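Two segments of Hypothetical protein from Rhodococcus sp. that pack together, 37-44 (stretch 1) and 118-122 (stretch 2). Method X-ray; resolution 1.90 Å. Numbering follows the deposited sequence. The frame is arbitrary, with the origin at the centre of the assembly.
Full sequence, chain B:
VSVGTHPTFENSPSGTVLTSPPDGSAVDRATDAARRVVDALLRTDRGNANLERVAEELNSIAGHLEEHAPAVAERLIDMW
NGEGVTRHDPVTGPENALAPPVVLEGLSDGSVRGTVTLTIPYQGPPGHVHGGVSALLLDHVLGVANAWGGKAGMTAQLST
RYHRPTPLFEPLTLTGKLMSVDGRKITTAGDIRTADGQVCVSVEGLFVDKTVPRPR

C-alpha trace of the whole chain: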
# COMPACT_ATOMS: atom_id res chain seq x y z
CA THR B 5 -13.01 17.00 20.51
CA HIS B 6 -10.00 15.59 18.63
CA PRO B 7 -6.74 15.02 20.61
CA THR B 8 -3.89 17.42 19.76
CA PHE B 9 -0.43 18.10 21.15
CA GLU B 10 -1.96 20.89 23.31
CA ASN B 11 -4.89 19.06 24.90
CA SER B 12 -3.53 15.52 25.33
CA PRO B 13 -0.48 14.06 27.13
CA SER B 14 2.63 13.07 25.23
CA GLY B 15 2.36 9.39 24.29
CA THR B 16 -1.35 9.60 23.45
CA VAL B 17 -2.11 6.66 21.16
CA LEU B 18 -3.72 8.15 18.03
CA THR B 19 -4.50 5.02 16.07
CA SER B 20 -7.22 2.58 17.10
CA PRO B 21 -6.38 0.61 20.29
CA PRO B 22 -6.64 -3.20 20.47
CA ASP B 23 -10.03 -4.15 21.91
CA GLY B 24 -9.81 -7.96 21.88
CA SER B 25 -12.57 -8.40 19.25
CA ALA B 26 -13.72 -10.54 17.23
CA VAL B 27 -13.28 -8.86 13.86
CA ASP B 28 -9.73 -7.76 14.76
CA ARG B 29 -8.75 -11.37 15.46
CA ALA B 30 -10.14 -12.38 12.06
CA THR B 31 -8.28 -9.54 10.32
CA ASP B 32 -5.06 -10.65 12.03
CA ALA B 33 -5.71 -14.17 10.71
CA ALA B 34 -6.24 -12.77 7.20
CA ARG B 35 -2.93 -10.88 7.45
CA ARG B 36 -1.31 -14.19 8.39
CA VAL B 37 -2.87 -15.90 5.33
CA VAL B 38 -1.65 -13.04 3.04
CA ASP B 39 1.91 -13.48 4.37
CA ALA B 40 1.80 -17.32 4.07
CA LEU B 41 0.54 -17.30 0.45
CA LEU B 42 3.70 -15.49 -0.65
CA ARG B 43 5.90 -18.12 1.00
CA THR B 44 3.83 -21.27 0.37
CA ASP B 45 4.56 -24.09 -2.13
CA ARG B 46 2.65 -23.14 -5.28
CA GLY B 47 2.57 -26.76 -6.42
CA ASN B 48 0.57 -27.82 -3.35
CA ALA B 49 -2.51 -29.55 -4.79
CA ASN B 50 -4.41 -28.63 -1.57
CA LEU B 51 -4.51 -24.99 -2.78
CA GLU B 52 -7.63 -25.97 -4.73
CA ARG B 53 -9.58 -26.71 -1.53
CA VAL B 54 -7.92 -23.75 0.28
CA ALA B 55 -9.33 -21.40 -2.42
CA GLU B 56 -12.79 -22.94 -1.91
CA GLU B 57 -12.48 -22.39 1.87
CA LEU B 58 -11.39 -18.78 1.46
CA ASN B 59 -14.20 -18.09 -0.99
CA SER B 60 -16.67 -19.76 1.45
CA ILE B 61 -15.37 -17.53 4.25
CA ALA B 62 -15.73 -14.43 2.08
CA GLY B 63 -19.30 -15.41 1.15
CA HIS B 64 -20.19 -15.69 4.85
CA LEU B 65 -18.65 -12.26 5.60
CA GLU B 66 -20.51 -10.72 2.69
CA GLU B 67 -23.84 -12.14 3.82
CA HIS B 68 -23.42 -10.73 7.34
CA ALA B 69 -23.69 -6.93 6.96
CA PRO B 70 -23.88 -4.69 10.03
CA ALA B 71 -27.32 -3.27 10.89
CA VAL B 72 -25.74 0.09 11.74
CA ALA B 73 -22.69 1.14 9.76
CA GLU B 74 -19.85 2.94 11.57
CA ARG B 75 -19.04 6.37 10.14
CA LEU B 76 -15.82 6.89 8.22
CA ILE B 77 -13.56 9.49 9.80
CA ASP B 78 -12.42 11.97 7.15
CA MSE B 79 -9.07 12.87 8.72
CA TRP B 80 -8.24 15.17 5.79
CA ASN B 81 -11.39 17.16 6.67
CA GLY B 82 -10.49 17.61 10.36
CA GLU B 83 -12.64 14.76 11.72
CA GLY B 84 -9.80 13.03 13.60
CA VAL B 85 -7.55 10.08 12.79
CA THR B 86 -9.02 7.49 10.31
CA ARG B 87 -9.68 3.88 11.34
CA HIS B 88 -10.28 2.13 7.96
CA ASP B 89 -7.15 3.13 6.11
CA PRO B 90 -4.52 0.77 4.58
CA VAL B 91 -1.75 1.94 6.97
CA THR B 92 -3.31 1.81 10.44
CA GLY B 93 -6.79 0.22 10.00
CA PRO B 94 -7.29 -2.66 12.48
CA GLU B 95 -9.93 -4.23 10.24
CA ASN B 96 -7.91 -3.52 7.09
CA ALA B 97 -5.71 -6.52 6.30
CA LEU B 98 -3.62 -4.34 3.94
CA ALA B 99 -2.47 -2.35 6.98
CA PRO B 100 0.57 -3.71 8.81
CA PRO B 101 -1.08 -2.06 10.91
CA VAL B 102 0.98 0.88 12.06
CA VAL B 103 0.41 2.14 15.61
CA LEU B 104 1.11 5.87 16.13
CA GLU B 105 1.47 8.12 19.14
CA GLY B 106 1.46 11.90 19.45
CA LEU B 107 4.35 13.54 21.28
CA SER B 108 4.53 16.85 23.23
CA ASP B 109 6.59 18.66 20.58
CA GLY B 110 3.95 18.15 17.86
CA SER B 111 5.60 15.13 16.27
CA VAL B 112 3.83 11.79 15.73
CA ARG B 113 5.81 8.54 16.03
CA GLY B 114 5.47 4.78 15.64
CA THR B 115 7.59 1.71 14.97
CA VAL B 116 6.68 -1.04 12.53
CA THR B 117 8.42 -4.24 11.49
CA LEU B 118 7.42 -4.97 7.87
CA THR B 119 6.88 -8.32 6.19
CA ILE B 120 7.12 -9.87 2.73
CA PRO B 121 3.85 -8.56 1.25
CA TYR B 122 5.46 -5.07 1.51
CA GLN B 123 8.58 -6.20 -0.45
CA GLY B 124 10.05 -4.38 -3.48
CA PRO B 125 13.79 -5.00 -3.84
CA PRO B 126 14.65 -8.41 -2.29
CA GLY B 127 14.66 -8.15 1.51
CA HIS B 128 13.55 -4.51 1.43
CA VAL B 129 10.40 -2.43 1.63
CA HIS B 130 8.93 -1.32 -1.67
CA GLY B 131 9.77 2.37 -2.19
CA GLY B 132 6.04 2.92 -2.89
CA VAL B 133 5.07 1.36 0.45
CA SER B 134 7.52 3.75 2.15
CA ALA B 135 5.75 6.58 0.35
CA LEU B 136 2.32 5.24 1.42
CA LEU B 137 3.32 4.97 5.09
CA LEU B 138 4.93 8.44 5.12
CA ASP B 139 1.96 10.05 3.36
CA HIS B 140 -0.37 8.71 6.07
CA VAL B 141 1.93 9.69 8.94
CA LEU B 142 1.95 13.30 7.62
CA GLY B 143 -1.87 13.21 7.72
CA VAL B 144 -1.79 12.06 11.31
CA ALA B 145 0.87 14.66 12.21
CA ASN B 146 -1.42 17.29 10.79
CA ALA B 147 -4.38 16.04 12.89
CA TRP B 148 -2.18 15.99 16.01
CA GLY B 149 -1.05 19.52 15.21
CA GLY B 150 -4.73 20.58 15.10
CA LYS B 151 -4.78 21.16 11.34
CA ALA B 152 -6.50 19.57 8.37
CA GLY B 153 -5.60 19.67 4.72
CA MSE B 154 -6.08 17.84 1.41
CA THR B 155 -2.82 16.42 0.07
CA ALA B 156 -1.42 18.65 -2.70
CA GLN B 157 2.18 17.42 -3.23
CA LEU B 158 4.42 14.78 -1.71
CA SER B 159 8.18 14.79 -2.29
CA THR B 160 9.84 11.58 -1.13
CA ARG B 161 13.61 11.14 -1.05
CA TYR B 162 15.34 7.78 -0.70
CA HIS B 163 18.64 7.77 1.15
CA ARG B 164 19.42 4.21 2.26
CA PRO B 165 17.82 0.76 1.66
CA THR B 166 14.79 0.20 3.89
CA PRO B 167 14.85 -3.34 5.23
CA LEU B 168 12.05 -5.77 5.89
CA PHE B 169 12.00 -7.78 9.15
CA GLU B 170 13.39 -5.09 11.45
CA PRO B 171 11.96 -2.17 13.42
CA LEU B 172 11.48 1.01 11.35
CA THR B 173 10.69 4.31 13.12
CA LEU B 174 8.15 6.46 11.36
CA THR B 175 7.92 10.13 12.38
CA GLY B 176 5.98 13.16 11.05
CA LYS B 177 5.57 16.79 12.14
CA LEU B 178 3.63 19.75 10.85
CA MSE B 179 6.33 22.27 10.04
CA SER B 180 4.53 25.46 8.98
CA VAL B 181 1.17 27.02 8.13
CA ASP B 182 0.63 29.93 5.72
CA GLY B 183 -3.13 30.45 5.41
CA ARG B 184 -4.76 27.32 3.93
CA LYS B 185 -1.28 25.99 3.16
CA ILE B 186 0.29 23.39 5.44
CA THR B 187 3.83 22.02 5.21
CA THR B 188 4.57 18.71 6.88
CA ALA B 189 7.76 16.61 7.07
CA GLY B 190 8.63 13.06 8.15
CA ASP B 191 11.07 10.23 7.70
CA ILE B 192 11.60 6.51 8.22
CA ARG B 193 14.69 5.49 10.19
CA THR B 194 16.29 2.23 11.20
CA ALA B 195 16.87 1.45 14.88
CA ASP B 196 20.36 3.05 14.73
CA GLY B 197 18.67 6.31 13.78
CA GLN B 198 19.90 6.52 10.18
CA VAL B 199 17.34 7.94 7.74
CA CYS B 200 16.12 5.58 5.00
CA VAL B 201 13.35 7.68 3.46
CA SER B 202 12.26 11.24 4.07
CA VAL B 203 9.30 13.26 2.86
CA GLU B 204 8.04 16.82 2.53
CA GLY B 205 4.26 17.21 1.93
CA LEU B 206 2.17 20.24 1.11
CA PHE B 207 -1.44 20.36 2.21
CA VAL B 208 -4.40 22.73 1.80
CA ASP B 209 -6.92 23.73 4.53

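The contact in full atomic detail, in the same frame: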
# COMPACT_ATOMS: atom_id res chain seq x y z
N VAL B 37 -2.61 -15.21 6.60
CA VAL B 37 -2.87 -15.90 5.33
C VAL B 37 -2.16 -15.19 4.15
O VAL B 37 -1.50 -15.87 3.33
CB VAL B 37 -4.40 -16.00 5.03
CG1 VAL B 37 -4.65 -16.43 3.58
CG2 VAL B 37 -5.11 -16.92 6.02
N VAL B 38 -2.33 -13.87 4.05
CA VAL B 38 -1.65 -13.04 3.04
C VAL B 38 -0.14 -13.26 3.07
O VAL B 38 0.46 -13.51 2.03
CB VAL B 38 -1.98 -11.54 3.20
CG1 VAL B 38 -1.07 -10.67 2.29
CG2 VAL B 38 -3.49 -11.29 2.91
N ASP B 39 0.48 -13.17 4.24
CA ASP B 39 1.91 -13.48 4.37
C ASP B 39 2.25 -14.90 3.87
O ASP B 39 3.19 -15.08 3.07
CB ASP B 39 2.34 -13.33 5.83
CG ASP B 39 3.84 -13.27 5.99
OD1 ASP B 39 4.41 -12.18 5.93
OD2 ASP B 39 4.47 -14.33 6.14
N ALA B 40 1.50 -15.90 4.34
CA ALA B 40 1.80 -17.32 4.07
C ALA B 40 1.71 -17.69 2.59
O ALA B 40 2.50 -18.50 2.10
CB ALA B 40 0.89 -18.24 4.91
N LEU B 41 0.74 -17.09 1.89
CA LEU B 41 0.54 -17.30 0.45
C LEU B 41 1.77 -16.94 -0.36
O LEU B 41 2.06 -17.56 -1.36
CB LEU B 41 -0.67 -16.49 -0.05
CG LEU B 41 -2.10 -17.06 0.13
CD1 LEU B 41 -3.19 -15.99 -0.17
CD2 LEU B 41 -2.31 -18.26 -0.75
N LEU B 42 2.50 -15.92 0.09
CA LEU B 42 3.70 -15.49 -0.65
C LEU B 42 4.90 -16.41 -0.42
O LEU B 42 5.87 -16.39 -1.17
CB LEU B 42 4.07 -14.04 -0.29
CG LEU B 42 3.17 -13.00 -0.94
CD1 LEU B 42 3.20 -11.70 -0.16
CD2 LEU B 42 3.55 -12.74 -2.41
N ARG B 43 4.82 -17.21 0.63
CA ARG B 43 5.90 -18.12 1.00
C ARG B 43 5.57 -19.58 0.71
O ARG B 43 6.46 -20.43 0.83
CB ARG B 43 6.20 -18.03 2.48
CG ARG B 43 6.81 -16.74 2.92
CD ARG B 43 7.25 -16.84 4.37
NE ARG B 43 8.35 -15.93 4.66
CZ ARG B 43 8.19 -14.67 5.04
NH1 ARG B 43 6.97 -14.19 5.18
NH2 ARG B 43 9.23 -13.89 5.29
N THR B 44 4.32 -19.87 0.37
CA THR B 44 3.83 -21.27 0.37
C THR B 44 4.26 -21.97 -0.92
O THR B 44 4.67 -21.30 -1.88
CB THR B 44 2.29 -21.35 0.59
OG1 THR B 44 1.93 -22.67 1.03
CG2 THR B 44 1.49 -21.01 -0.68
N LEU B 118 8.17 -4.59 9.07
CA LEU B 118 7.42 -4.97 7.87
C LEU B 118 7.81 -6.31 7.29
O LEU B 118 8.95 -6.76 7.43
CB LEU B 118 7.52 -3.87 6.79
CG LEU B 118 6.88 -2.52 7.09
CD1 LEU B 118 7.35 -1.46 6.09
CD2 LEU B 118 5.34 -2.60 7.07
N THR B 119 6.85 -6.93 6.62
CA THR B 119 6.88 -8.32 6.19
C THR B 119 6.80 -8.46 4.67
O THR B 119 6.63 -7.45 3.95
CB THR B 119 5.67 -9.04 6.76
OG1 THR B 119 4.51 -8.24 6.50
CG2 THR B 119 5.81 -9.22 8.28
N ILE B 120 6.90 -9.69 4.17
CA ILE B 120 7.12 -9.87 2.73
C ILE B 120 6.06 -9.34 1.77
O ILE B 120 6.37 -9.09 0.64
CB ILE B 120 7.52 -11.29 2.25
CG1 ILE B 120 6.51 -12.36 2.66
CG2 ILE B 120 8.98 -11.63 2.62
CD1 ILE B 120 6.69 -13.64 1.81
N PRO B 121 4.79 -9.19 2.20
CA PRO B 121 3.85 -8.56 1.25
C PRO B 121 4.23 -7.15 0.84
O PRO B 121 3.80 -6.68 -0.23
CB PRO B 121 2.53 -8.53 2.04
CG PRO B 121 2.63 -9.71 2.91
CD PRO B 121 4.07 -9.65 3.40
N TYR B 122 5.00 -6.48 1.70
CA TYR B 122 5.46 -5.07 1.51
C TYR B 122 6.78 -4.94 0.72
O TYR B 122 7.32 -3.82 0.55
CB TYR B 122 5.54 -4.37 2.89
CG TYR B 122 4.21 -4.43 3.62
CD1 TYR B 122 3.16 -3.58 3.28
CD2 TYR B 122 3.97 -5.42 4.58
CE1 TYR B 122 1.92 -3.65 3.94
CE2 TYR B 122 2.73 -5.52 5.22
CZ TYR B 122 1.72 -4.64 4.90
OH TYR B 122 0.52 -4.73 5.54
O HOH W 1 7.14 -11.94 6.01
O HOH W 2 2.58 -10.03 6.78

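The contact is small, 308 Å² over both sides, and it works by setting a compact 3-10 turn against one flank of a helix. Val-38, Asp-39, Leu-42 and Arg-43 make that flank, the familiar i, i+1, i+4, i+5 spacing that brings side chains from successive turns to the same side. Ala-40 points away and Val-37 is out of reach.

Ile-120 is the main bump, losing 94 Å² to the helix. With chi1 p (57°) and chi2 t (162°), its side chain reaches into the hollow between Leu-42 and Arg-43: CD1 lies 3.4 Å from CB of Leu-42, while CG1 sits 3.1 Å from NH1 of Arg-43, over one face of the guanidinium. The flat cation thus serves as a wall for an aliphatic chain, and it is held in position by its own salt bridge, NH1 of Arg-43 to OD2 of Asp-39 at 2.7 Å.

Pro-121 is the second bump, a rigid ring that needs no rotamer to be fixed. Its CG meets CG1 of Val-38 at 3.9 Å and CD1 of Leu-42 at 3.7 Å, so two branched aliphatic side chains cradle it, and OD1 of Asp-39 approaches its CD at 3.6 Å. Leu-42, pointing toward the turn, touches both Ile-120 and Pro-121.

No direct hydrogen bond crosses; the polar link is made by water. Water 1 donates to OD1 of Asp-39 (2.7 Å) and accepts from the backbone N of Ile-120 (2.9 Å) and from NH1 of Arg-43, a short 2.4 Å. Water 2 donates to the same OD1 (2.9 Å) and hydrogen-bonds OG1 of Thr-119 (2.6 Å). The rule is economical: apolar knobs supply the fit, and one carboxylate, chi1 t (-165°), ties its arginine with one oxygen and gathers both waters with the other.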